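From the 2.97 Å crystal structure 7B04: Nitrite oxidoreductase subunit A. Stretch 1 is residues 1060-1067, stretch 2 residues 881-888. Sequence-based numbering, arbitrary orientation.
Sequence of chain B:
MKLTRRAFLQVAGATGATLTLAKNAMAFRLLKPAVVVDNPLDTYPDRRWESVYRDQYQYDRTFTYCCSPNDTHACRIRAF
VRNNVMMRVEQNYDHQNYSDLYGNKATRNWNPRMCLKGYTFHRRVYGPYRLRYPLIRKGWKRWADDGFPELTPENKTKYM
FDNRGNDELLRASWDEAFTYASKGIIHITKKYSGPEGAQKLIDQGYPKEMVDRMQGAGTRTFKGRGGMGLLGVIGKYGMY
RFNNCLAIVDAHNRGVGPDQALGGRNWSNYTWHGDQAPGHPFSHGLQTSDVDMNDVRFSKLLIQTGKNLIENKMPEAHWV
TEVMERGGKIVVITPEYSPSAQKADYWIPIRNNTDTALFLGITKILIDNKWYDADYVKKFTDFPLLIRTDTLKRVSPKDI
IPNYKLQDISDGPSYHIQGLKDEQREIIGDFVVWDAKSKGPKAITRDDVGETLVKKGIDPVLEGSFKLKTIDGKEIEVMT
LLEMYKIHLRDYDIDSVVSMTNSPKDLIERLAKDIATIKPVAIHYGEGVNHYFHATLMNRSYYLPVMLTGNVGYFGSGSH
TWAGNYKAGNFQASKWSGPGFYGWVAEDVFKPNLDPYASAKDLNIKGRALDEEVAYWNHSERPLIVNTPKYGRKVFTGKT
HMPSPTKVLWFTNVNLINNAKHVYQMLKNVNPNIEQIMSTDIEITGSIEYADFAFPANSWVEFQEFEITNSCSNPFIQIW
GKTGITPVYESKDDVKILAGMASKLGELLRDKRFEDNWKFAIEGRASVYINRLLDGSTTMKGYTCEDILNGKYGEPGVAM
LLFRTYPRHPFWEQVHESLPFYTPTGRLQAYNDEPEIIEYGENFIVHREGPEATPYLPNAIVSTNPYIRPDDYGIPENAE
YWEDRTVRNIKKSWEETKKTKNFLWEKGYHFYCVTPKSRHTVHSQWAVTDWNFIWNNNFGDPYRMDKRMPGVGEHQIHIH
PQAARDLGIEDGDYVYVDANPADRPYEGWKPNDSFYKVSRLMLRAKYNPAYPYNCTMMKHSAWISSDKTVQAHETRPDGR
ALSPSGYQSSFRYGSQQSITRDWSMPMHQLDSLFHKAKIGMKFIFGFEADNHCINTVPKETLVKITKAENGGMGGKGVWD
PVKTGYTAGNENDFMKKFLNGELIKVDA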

ATOM      1  N   THR B1060     -11.227  11.584 -17.041  1.00 38.91           N
ATOM      2  CA  THR B1060     -11.436  10.207 -17.459  1.00 43.47           C
ATOM      3  C   THR B1060     -12.815  10.069 -18.088  1.00 44.71           C
ATOM      4  O   THR B1060     -13.720  10.870 -17.840  1.00 39.55           O
ATOM      5  CB  THR B1060     -11.298   9.247 -16.273  1.00 39.16           C
ATOM      6  OG1 THR B1060     -11.278   7.895 -16.745  1.00 47.96           O
ATOM      7  CG2 THR B1060     -12.462   9.425 -15.342  1.00 32.13           C
ATOM      8  N   ARG B1061     -12.959   9.048 -18.932  1.00 45.48           N
ATOM      9  CA  ARG B1061     -14.164   8.898 -19.733  1.00 42.03           C
ATOM     10  C   ARG B1061     -14.429   7.433 -20.040  1.00 51.90           C
ATOM     11  O   ARG B1061     -13.527   6.591 -20.006  1.00 52.81           O
ATOM     12  CB  ARG B1061     -14.045   9.675 -21.047  1.00 38.84           C
ATOM     13  CG  ARG B1061     -15.052   9.315 -22.094  1.00 44.94           C
ATOM     14  CD  ARG B1061     -14.978  10.015 -23.415  1.00 35.04           C
ATOM     15  NE  ARG B1061     -16.236   9.661 -24.043  1.00 36.83           N
ATOM     16  CZ  ARG B1061     -17.363  10.314 -23.812  1.00 34.75           C
ATOM     17  NH1 ARG B1061     -17.364  11.378 -23.019  1.00 32.28           N
ATOM     18  NH2 ARG B1061     -18.486   9.907 -24.370  1.00 43.15           N
ATOM     19  N   ASP B1062     -15.689   7.149 -20.364  1.00 45.46           N
ATOM     20  CA  ASP B1062     -16.113   5.825 -20.773  1.00 51.83           C
ATOM     21  C   ASP B1062     -16.044   5.706 -22.291  1.00 48.53           C
ATOM     22  O   ASP B1062     -16.418   6.630 -23.019  1.00 46.30           O
ATOM     23  CB  ASP B1062     -17.537   5.557 -20.299  1.00 50.38           C
ATOM     24  CG  ASP B1062     -17.995   4.167 -20.632  1.00 51.95           C
ATOM     25  OD1 ASP B1062     -17.379   3.213 -20.118  1.00 49.95           O
ATOM     26  OD2 ASP B1062     -18.959   4.028 -21.411  1.00 46.45           O
ATOM     27  N   TRP B1063     -15.567   4.557 -22.759  1.00 47.73           N
ATOM     28  CA  TRP B1063     -15.465   4.251 -24.181  1.00 49.14           C
ATOM     29  C   TRP B1063     -16.256   2.980 -24.460  1.00 49.96           C
ATOM     30  O   TRP B1063     -16.035   1.955 -23.807  1.00 52.86           O
ATOM     31  CB  TRP B1063     -14.003   4.093 -24.600  1.00 42.25           C
ATOM     32  CG  TRP B1063     -13.249   5.387 -24.594  1.00 49.88           C
ATOM     33  CD1 TRP B1063     -12.465   5.878 -23.591  1.00 51.80           C
ATOM     34  CD2 TRP B1063     -13.212   6.359 -25.644  1.00 53.16           C
ATOM     35  NE1 TRP B1063     -11.940   7.095 -23.953  1.00 50.04           N
ATOM     36  CE2 TRP B1063     -12.383   7.412 -25.209  1.00 54.05           C
ATOM     37  CE3 TRP B1063     -13.798   6.440 -26.912  1.00 50.46           C
ATOM     38  CZ2 TRP B1063     -12.127   8.532 -25.997  1.00 51.03           C
ATOM     39  CZ3 TRP B1063     -13.541   7.553 -27.691  1.00 52.94           C
ATOM     40  CH2 TRP B1063     -12.713   8.584 -27.231  1.00 55.13           C
ATOM     41  N   SER B1064     -17.186   3.053 -25.409  1.00 43.84           N
ATOM     42  CA  SER B1064     -18.020   1.910 -25.784  1.00 45.86           C
ATOM     43  C   SER B1064     -17.353   1.157 -26.931  1.00 43.00           C
ATOM     44  O   SER B1064     -17.434   1.572 -28.088  1.00 58.93           O
ATOM     45  CB  SER B1064     -19.421   2.373 -26.163  1.00 37.36           C
ATOM     46  OG  SER B1064     -20.280   1.266 -26.360  1.00 36.05           O
ATOM     47  N   MET B1065     -16.713   0.037 -26.618  1.00 35.19           N
ATOM     48  CA  MET B1065     -16.008  -0.741 -27.633  1.00 35.99           C
ATOM     49  C   MET B1065     -16.985  -1.520 -28.503  1.00 42.17           C
ATOM     50  O   MET B1065     -17.781  -2.299 -27.972  1.00 41.79           O
ATOM     51  CB  MET B1065     -15.043  -1.719 -26.991  1.00 40.75           C
ATOM     52  CG  MET B1065     -13.767  -1.095 -26.541  1.00 50.10           C
ATOM     53  SD  MET B1065     -14.056  -0.065 -25.108  1.00 41.76           S
ATOM     54  CE  MET B1065     -12.383   0.028 -24.533  1.00 49.04           C
ATOM     55  N   PRO B1066     -16.960  -1.346 -29.825  1.00 45.34           N
ATOM     56  CA  PRO B1066     -17.709  -2.271 -30.687  1.00 47.14           C
ATOM     57  C   PRO B1066     -17.225  -3.707 -30.573  1.00 43.05           C
ATOM     58  O   PRO B1066     -18.027  -4.638 -30.716  1.00 46.60           O
ATOM     59  CB  PRO B1066     -17.475  -1.704 -32.096  1.00 48.03           C
ATOM     60  CG  PRO B1066     -17.055  -0.282 -31.881  1.00 46.63           C
ATOM     61  CD  PRO B1066     -16.291  -0.285 -30.595  1.00 36.60           C
ATOM     62  N   MET B1067     -15.928  -3.913 -30.315  1.00 32.03           N
ATOM     63  CA  MET B1067     -15.369  -5.256 -30.202  1.00 31.53           C
ATOM     64  C   MET B1067     -15.839  -5.996 -28.956  1.00 38.51           C
ATOM     65  O   MET B1067     -15.704  -7.222 -28.894  1.00 38.58           O
ATOM     66  CB  MET B1067     -13.841  -5.189 -30.210  1.00 33.46           C
ATOM     67  CG  MET B1067     -13.236  -4.902 -31.572  1.00 43.02           C
ATOM     68  SD  MET B1067     -13.560  -6.218 -32.761  1.00 43.44           S
ATOM     69  CE  MET B1067     -12.578  -7.548 -32.075  1.00 43.17           C
TER
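Stretch 2, residues 881-888: YWEDRTVR

Residues 1060-1067 form no regular helix or strand; much of the segment is extended, with phi/psi values such as -151/159 at Arg1061 and -122/126 at Trp1063. Stretch 2 is helical from Trp882, with Tyr881 at the N-cap position. Its first turn is fixed by Arg885 N to Tyr881 O (3.0 Å) and Thr886 N to Trp882 O (2.9 Å). The helix lies along stretch 1 in the same general direction: Arg1061 meets Trp882 near the helix start, Trp1063 spans Trp882 to Thr886, and Pro1066 reaches Val887, where the CA atoms of Pro1066 and Val887 approach to 7.3 Å. No hydrogen bond joins the two stretches; the contact between them consists of side-chain packing and a cation-pi interaction.

The Arg1061 side chain, t at chi1, chi2 and chi3, lays its guanidinium over the indole of Trp882, with CZ 3.4 Å from the centroid of the five-membered ring and almost on the ring normal. A flat cation suits the electron-rich face of an indole. The model is too tight here at Arg1061 NH2, so the position of that atom is less sure; the cation-pi geometry is given by CZ and the ring centroid.

Trp1063 presents the edge of its ring to the helix. Its CZ3 lies 3.9 Å from Trp882 CB, while its CH2 sits over one face of the Arg885 guanidinium, 3.9 Å from Arg885 NH1. A broad indole can thus touch Trp882, Arg885 and Thr886 at once, residues three and four apart that a helix brings to neighbouring positions. Trp1063 CE3 lies 3.6 Å from Thr886 OG1, a hydroxyl already occupied within the helix, where Thr886 OG1 donates to Trp882 O at 2.6 Å. That bond satisfies the polar group against an aromatic neighbour.

The Thr886 methyl packs farther along, with CG2 3.1 Å from Ser1064 O and 3.8 Å from Pro1066 CD. Compact, apolar Pro1066 then places CG 3.9 Å from Val887 CG1.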

ATOM      1  N   TYR B 881     -15.966  14.128 -32.439  1.00 39.22           N
ATOM      2  CA  TYR B 881     -16.911  13.542 -31.504  1.00 42.76           C
ATOM      3  C   TYR B 881     -16.465  12.131 -31.143  1.00 45.42           C
ATOM      4  O   TYR B 881     -16.055  11.351 -32.007  1.00 43.12           O
ATOM      5  CB  TYR B 881     -18.313  13.523 -32.113  1.00 42.30           C
ATOM      6  CG  TYR B 881     -19.417  13.150 -31.150  1.00 37.73           C
ATOM      7  CD1 TYR B 881     -19.698  13.939 -30.042  1.00 37.53           C
ATOM      8  CD2 TYR B 881     -20.195  12.021 -31.361  1.00 39.12           C
ATOM      9  CE1 TYR B 881     -20.714  13.605 -29.166  1.00 37.27           C
ATOM     10  CE2 TYR B 881     -21.214  11.683 -30.494  1.00 32.26           C
ATOM     11  CZ  TYR B 881     -21.467  12.473 -29.396  1.00 35.78           C
ATOM     12  OH  TYR B 881     -22.481  12.130 -28.530  1.00 44.25           O
ATOM     13  N   TRP B 882     -16.539  11.810 -29.851  1.00 42.43           N
ATOM     14  CA  TRP B 882     -15.945  10.570 -29.359  1.00 45.68           C
ATOM     15  C   TRP B 882     -16.622   9.345 -29.964  1.00 49.39           C
ATOM     16  O   TRP B 882     -15.955   8.353 -30.276  1.00 48.10           O
ATOM     17  CB  TRP B 882     -16.018  10.533 -27.834  1.00 38.90           C
ATOM     18  CG  TRP B 882     -17.326  11.019 -27.314  1.00 38.43           C
ATOM     19  CD1 TRP B 882     -18.480  10.304 -27.222  1.00 36.16           C
ATOM     20  CD2 TRP B 882     -17.627  12.334 -26.832  1.00 33.93           C
ATOM     21  NE1 TRP B 882     -19.483  11.087 -26.703  1.00 36.55           N
ATOM     22  CE2 TRP B 882     -18.984  12.338 -26.452  1.00 36.21           C
ATOM     23  CE3 TRP B 882     -16.880  13.506 -26.679  1.00 34.76           C
ATOM     24  CZ2 TRP B 882     -19.610  13.468 -25.930  1.00 35.86           C
ATOM     25  CZ3 TRP B 882     -17.505  14.627 -26.161  1.00 40.67           C
ATOM     26  CH2 TRP B 882     -18.856  14.599 -25.793  1.00 37.50           C
ATOM     27  N   GLU B 883     -17.948   9.392 -30.133  1.00 43.42           N
ATOM     28  CA  GLU B 883     -18.649   8.250 -30.716  1.00 40.65           C
ATOM     29  C   GLU B 883     -18.286   8.063 -32.182  1.00 45.99           C
ATOM     30  O   GLU B 883     -18.304   6.933 -32.683  1.00 42.10           O
ATOM     31  CB  GLU B 883     -20.160   8.418 -30.563  1.00 46.07           C
ATOM     32  CG  GLU B 883     -20.611   8.637 -29.134  1.00 45.73           C
ATOM     33  CD  GLU B 883     -20.608   7.365 -28.323  1.00 53.33           C
ATOM     34  OE1 GLU B 883     -21.353   6.429 -28.676  1.00 53.08           O
ATOM     35  OE2 GLU B 883     -19.844   7.299 -27.342  1.00 51.65           O
ATOM     36  N   ASP B 884     -17.956   9.152 -32.882  1.00 49.66           N
ATOM     37  CA  ASP B 884     -17.482   9.025 -34.256  1.00 40.76           C
ATOM     38  C   ASP B 884     -16.107   8.375 -34.288  1.00 40.48           C
ATOM     39  O   ASP B 884     -15.854   7.478 -35.101  1.00 43.59           O
ATOM     40  CB  ASP B 884     -17.443  10.395 -34.936  1.00 42.23           C
ATOM     41  CG  ASP B 884     -18.826  10.980 -35.159  1.00 45.35           C
ATOM     42  OD1 ASP B 884     -19.785  10.203 -35.331  1.00 46.75           O
ATOM     43  OD2 ASP B 884     -18.952  12.223 -35.168  1.00 41.60           O
ATOM     44  N   ARG B 885     -15.207   8.815 -33.404  1.00 44.43           N
ATOM     45  CA  ARG B 885     -13.863   8.252 -33.357  1.00 43.50           C
ATOM     46  C   ARG B 885     -13.892   6.791 -32.933  1.00 46.34           C
ATOM     47  O   ARG B 885     -12.981   6.027 -33.272  1.00 42.69           O
ATOM     48  CB  ARG B 885     -12.995   9.050 -32.385  1.00 41.23           C
ATOM     49  CG  ARG B 885     -12.691  10.474 -32.811  1.00 44.36           C
ATOM     50  CD  ARG B 885     -11.917  11.211 -31.724  1.00 43.88           C
ATOM     51  NE  ARG B 885     -12.791  11.730 -30.674  1.00 46.05           N
ATOM     52  CZ  ARG B 885     -12.409  11.945 -29.419  1.00 44.77           C
ATOM     53  NH1 ARG B 885     -11.164  11.678 -29.047  1.00 48.06           N
ATOM     54  NH2 ARG B 885     -13.272  12.424 -28.532  1.00 44.88           N
ATOM     55  N   THR B 886     -14.924   6.395 -32.186  1.00 44.88           N
ATOM     56  CA  THR B 886     -15.015   5.028 -31.689  1.00 41.81           C
ATOM     57  C   THR B 886     -15.130   4.014 -32.822  1.00 46.45           C
ATOM     58  O   THR B 886     -14.613   2.896 -32.708  1.00 47.70           O
ATOM     59  CB  THR B 886     -16.212   4.906 -30.744  1.00 45.37           C
ATOM     60  OG1 THR B 886     -16.071   5.838 -29.665  1.00 42.10           O
ATOM     61  CG2 THR B 886     -16.311   3.505 -30.185  1.00 46.17           C
ATOM     62  N   VAL B 887     -15.783   4.384 -33.923  1.00 53.97           N
ATOM     63  CA  VAL B 887     -16.125   3.438 -34.975  1.00 50.91           C
ATOM     64  C   VAL B 887     -15.432   3.752 -36.297  1.00 44.41           C
ATOM     65  O   VAL B 887     -15.712   3.098 -37.303  1.00 49.65           O
ATOM     66  CB  VAL B 887     -17.651   3.350 -35.167  1.00 43.97           C
ATOM     67  CG1 VAL B 887     -18.308   2.761 -33.929  1.00 41.22           C
ATOM     68  CG2 VAL B 887     -18.228   4.720 -35.472  1.00 48.00           C
ATOM     69  N   ARG B 888     -14.531   4.732 -36.327  1.00 40.72           N
ATOM     70  CA  ARG B 888     -13.808   5.038 -37.563  1.00 46.28           C
ATOM     71  C   ARG B 888     -12.744   3.970 -37.787  1.00 43.73           C
ATOM     72  O   ARG B 888     -11.660   4.019 -37.201  1.00 47.24           O
ATOM     73  CB  ARG B 888     -13.184   6.429 -37.510  1.00 49.03           C
ATOM     74  CG  ARG B 888     -12.690   6.890 -38.876  1.00 45.00           C
ATOM     75  CD  ARG B 888     -11.660   8.008 -38.809  1.00 46.15           C
ATOM     76  NE  ARG B 888     -12.161   9.225 -38.180  1.00 50.55           N
ATOM     77  CZ  ARG B 888     -11.578   9.820 -37.144  1.00 51.63           C
ATOM     78  NH1 ARG B 888     -10.472   9.311 -36.619  1.00 49.66           N
ATOM     79  NH2 ARG B 888     -12.097  10.928 -36.637  1.00 47.89           N
TER